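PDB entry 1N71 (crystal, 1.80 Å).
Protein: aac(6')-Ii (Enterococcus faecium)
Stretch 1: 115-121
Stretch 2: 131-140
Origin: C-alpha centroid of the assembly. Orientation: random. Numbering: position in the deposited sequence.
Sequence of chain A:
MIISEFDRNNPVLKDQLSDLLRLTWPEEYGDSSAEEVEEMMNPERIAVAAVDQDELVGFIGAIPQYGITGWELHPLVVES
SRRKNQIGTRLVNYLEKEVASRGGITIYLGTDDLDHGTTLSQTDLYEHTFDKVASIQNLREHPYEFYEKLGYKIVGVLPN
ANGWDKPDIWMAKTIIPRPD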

# COMPACT_ATOMS: atom_id res chain seq x y z
N ASP A 115 -4.77 12.34 -14.79
CA ASP A 115 -5.30 13.23 -15.82
C ASP A 115 -6.76 13.02 -16.19
O ASP A 115 -7.10 12.92 -17.37
CB ASP A 115 -4.44 13.12 -17.09
N HIS A 116 -7.62 12.95 -15.18
CA HIS A 116 -9.05 12.78 -15.38
C HIS A 116 -9.43 11.65 -16.35
O HIS A 116 -10.20 11.85 -17.29
CB HIS A 116 -9.65 14.11 -15.84
CG HIS A 116 -11.13 14.23 -15.63
ND1 HIS A 116 -11.75 13.81 -14.47
CD2 HIS A 116 -12.11 14.75 -16.41
CE1 HIS A 116 -13.05 14.07 -14.54
NE2 HIS A 116 -13.29 14.64 -15.71
N GLY A 117 -8.89 10.46 -16.11
CA GLY A 117 -9.20 9.32 -16.95
C GLY A 117 -10.49 8.64 -16.53
O GLY A 117 -11.10 7.91 -17.32
N THR A 118 -10.91 8.87 -15.29
CA THR A 118 -12.15 8.29 -14.76
C THR A 118 -12.92 9.35 -13.96
O THR A 118 -12.39 10.43 -13.67
CB THR A 118 -11.88 7.11 -13.80
OG1 THR A 118 -11.55 7.62 -12.50
CG2 THR A 118 -10.73 6.26 -14.31
N THR A 119 -14.15 9.03 -13.59
CA THR A 119 -14.97 9.96 -12.83
C THR A 119 -14.54 10.07 -11.37
O THR A 119 -15.13 10.84 -10.61
CB THR A 119 -16.46 9.57 -12.88
OG1 THR A 119 -16.62 8.19 -12.51
CG2 THR A 119 -17.02 9.79 -14.28
N LEU A 120 -13.51 9.32 -10.97
CA LEU A 120 -13.04 9.38 -9.59
C LEU A 120 -12.06 10.52 -9.36
O LEU A 120 -11.75 10.86 -8.22
CB LEU A 120 -12.41 8.06 -9.16
CG LEU A 120 -13.33 6.84 -9.08
CD1 LEU A 120 -12.59 5.70 -8.40
CD2 LEU A 120 -14.59 7.18 -8.28
N SER A 121 -11.56 11.11 -10.44
CA SER A 121 -10.64 12.24 -10.32
C SER A 121 -11.45 13.53 -10.51
O SER A 121 -12.59 13.49 -10.99
CB SER A 121 -9.53 12.14 -11.38
OG SER A 121 -10.06 12.05 -12.69
N ASP A 131 -20.27 5.70 -3.29
CA ASP A 131 -21.29 5.79 -4.34
C ASP A 131 -20.55 6.15 -5.62
O ASP A 131 -20.88 5.67 -6.70
CB ASP A 131 -22.33 6.86 -4.02
CG ASP A 131 -23.27 7.12 -5.20
OD1 ASP A 131 -22.98 8.03 -6.01
OD2 ASP A 131 -24.29 6.41 -5.33
N LYS A 132 -19.53 7.00 -5.49
CA LYS A 132 -18.73 7.40 -6.64
C LYS A 132 -17.94 6.20 -7.16
O LYS A 132 -17.84 5.99 -8.37
CB LYS A 132 -17.79 8.55 -6.26
CG LYS A 132 -18.54 9.87 -6.07
CD LYS A 132 -17.67 10.95 -5.44
CE LYS A 132 -18.47 12.25 -5.30
NZ LYS A 132 -17.70 13.34 -4.64
N VAL A 133 -17.39 5.40 -6.25
CA VAL A 133 -16.64 4.21 -6.64
C VAL A 133 -17.56 3.26 -7.41
O VAL A 133 -17.19 2.76 -8.48
CB VAL A 133 -16.08 3.46 -5.41
CG1 VAL A 133 -15.52 2.10 -5.84
CG2 VAL A 133 -14.98 4.28 -4.76
N ALA A 134 -18.75 3.02 -6.88
CA ALA A 134 -19.70 2.11 -7.52
C ALA A 134 -20.18 2.62 -8.89
O ALA A 134 -20.46 1.83 -9.79
CB ALA A 134 -20.90 1.87 -6.59
N SER A 135 -20.27 3.94 -9.05
CA SER A 135 -20.74 4.51 -10.31
C SER A 135 -19.62 4.99 -11.23
O SER A 135 -19.86 5.74 -12.18
CB SER A 135 -21.69 5.67 -10.03
OG SER A 135 -21.03 6.71 -9.32
N ILE A 136 -18.39 4.56 -10.96
CA ILE A 136 -17.26 5.00 -11.78
C ILE A 136 -17.52 4.78 -13.26
O ILE A 136 -18.14 3.80 -13.66
CB ILE A 136 -15.96 4.26 -11.39
CG1 ILE A 136 -14.77 4.87 -12.14
CG2 ILE A 136 -16.07 2.77 -11.75
CD1 ILE A 136 -13.42 4.32 -11.70
N GLN A 137 -17.04 5.71 -14.08
CA GLN A 137 -17.18 5.63 -15.53
C GLN A 137 -15.79 5.86 -16.12
O GLN A 137 -15.03 6.70 -15.63
CB GLN A 137 -18.14 6.69 -16.07
CG GLN A 137 -19.57 6.56 -15.57
CD GLN A 137 -20.27 5.33 -16.11
OE1 GLN A 137 -20.27 5.08 -17.31
NE2 GLN A 137 -20.89 4.56 -15.21
N ASN A 138 -15.44 5.11 -17.16
CA ASN A 138 -14.14 5.25 -17.79
C ASN A 138 -14.18 6.34 -18.85
O ASN A 138 -14.79 6.16 -19.91
CB ASN A 138 -13.71 3.92 -18.41
CG ASN A 138 -12.21 3.86 -18.68
OD1 ASN A 138 -11.51 4.88 -18.55
ND2 ASN A 138 -11.72 2.68 -19.04
N LEU A 139 -13.54 7.46 -18.57
CA LEU A 139 -13.53 8.59 -19.49
C LEU A 139 -12.50 8.53 -20.61
O LEU A 139 -12.82 8.82 -21.76
CB LEU A 139 -13.35 9.89 -18.71
CG LEU A 139 -14.28 10.07 -17.51
CD1 LEU A 139 -14.00 11.42 -16.87
CD2 LEU A 139 -15.73 9.96 -17.94
N ARG A 140 -11.26 8.16 -20.27
CA ARG A 140 -10.20 8.12 -21.28
C ARG A 140 -9.42 6.81 -21.36
O ARG A 140 -8.20 6.81 -21.33
CB ARG A 140 -9.22 9.27 -21.02
CG ARG A 140 -9.90 10.63 -20.92
CD ARG A 140 -8.91 11.79 -20.87
NE ARG A 140 -7.91 11.66 -19.81
O HOH W 1 -17.94 8.04 -10.22

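Four direct hydrogen bonds, all using backbone amides as donors, join the two stretches. Gly-117 O accepts two of them, from Leu-139 N at 2.8 Å and from Arg-140 N at 3.0 Å. The second is the straighter, with an angle of 160° at the hydrogen. The other two centre on Thr-119 and Gln-137. Thr-119 N donates to Gln-137 O at 3.2 Å, and Gln-137 N donates to Thr-119 OG1 at 3.0 Å. The threonine thus pairs with both polar backbone groups of Gln-137, using its own amide and its hydroxyl. Its CA-to-CB bond points toward the second stretch, and chi1 is p, which brings OG1 within reach. Between these pairs, Thr-118 and Asn-138 form a single beta bridge, and Thr-118 CA lies 3.4 Å from Gln-137 O in a CA-H...O contact.

One water extends the network. The oxygen of water 1 lies 2.6 Å from Thr-119 OG1, and the water donates to Lys-132 O at 2.8 Å, linking the threonine to the last turn of the helix.

Apolar packing adds to these polar contacts. Leu-139 points toward the first stretch and lays its CD1 over a face of the His-116 ring, 3.7 Å from the centroid. His-116 ND1 donates to Ser-121 OG at 3.0 Å, which helps fix the ring. Leu-139 CD2 also meets Thr-119 CG2 at 3.9 Å, so the threonine methyl serves the apolar side.

Leu-120 is buried. Leu-120 CG lies 3.6 Å from Ile-136 CD1, and Leu-120 CD2 lies 3.5 Å from Lys-132 O. The extended Ile-136 side chain also brings CD1 to 3.8 Å from Thr-118 CB. Gly-117 is buried too, where the backbones run close: Gly-117 CA is 4.6 Å from Arg-140 CA. Together the stretches bury 553 Å², counting both sides.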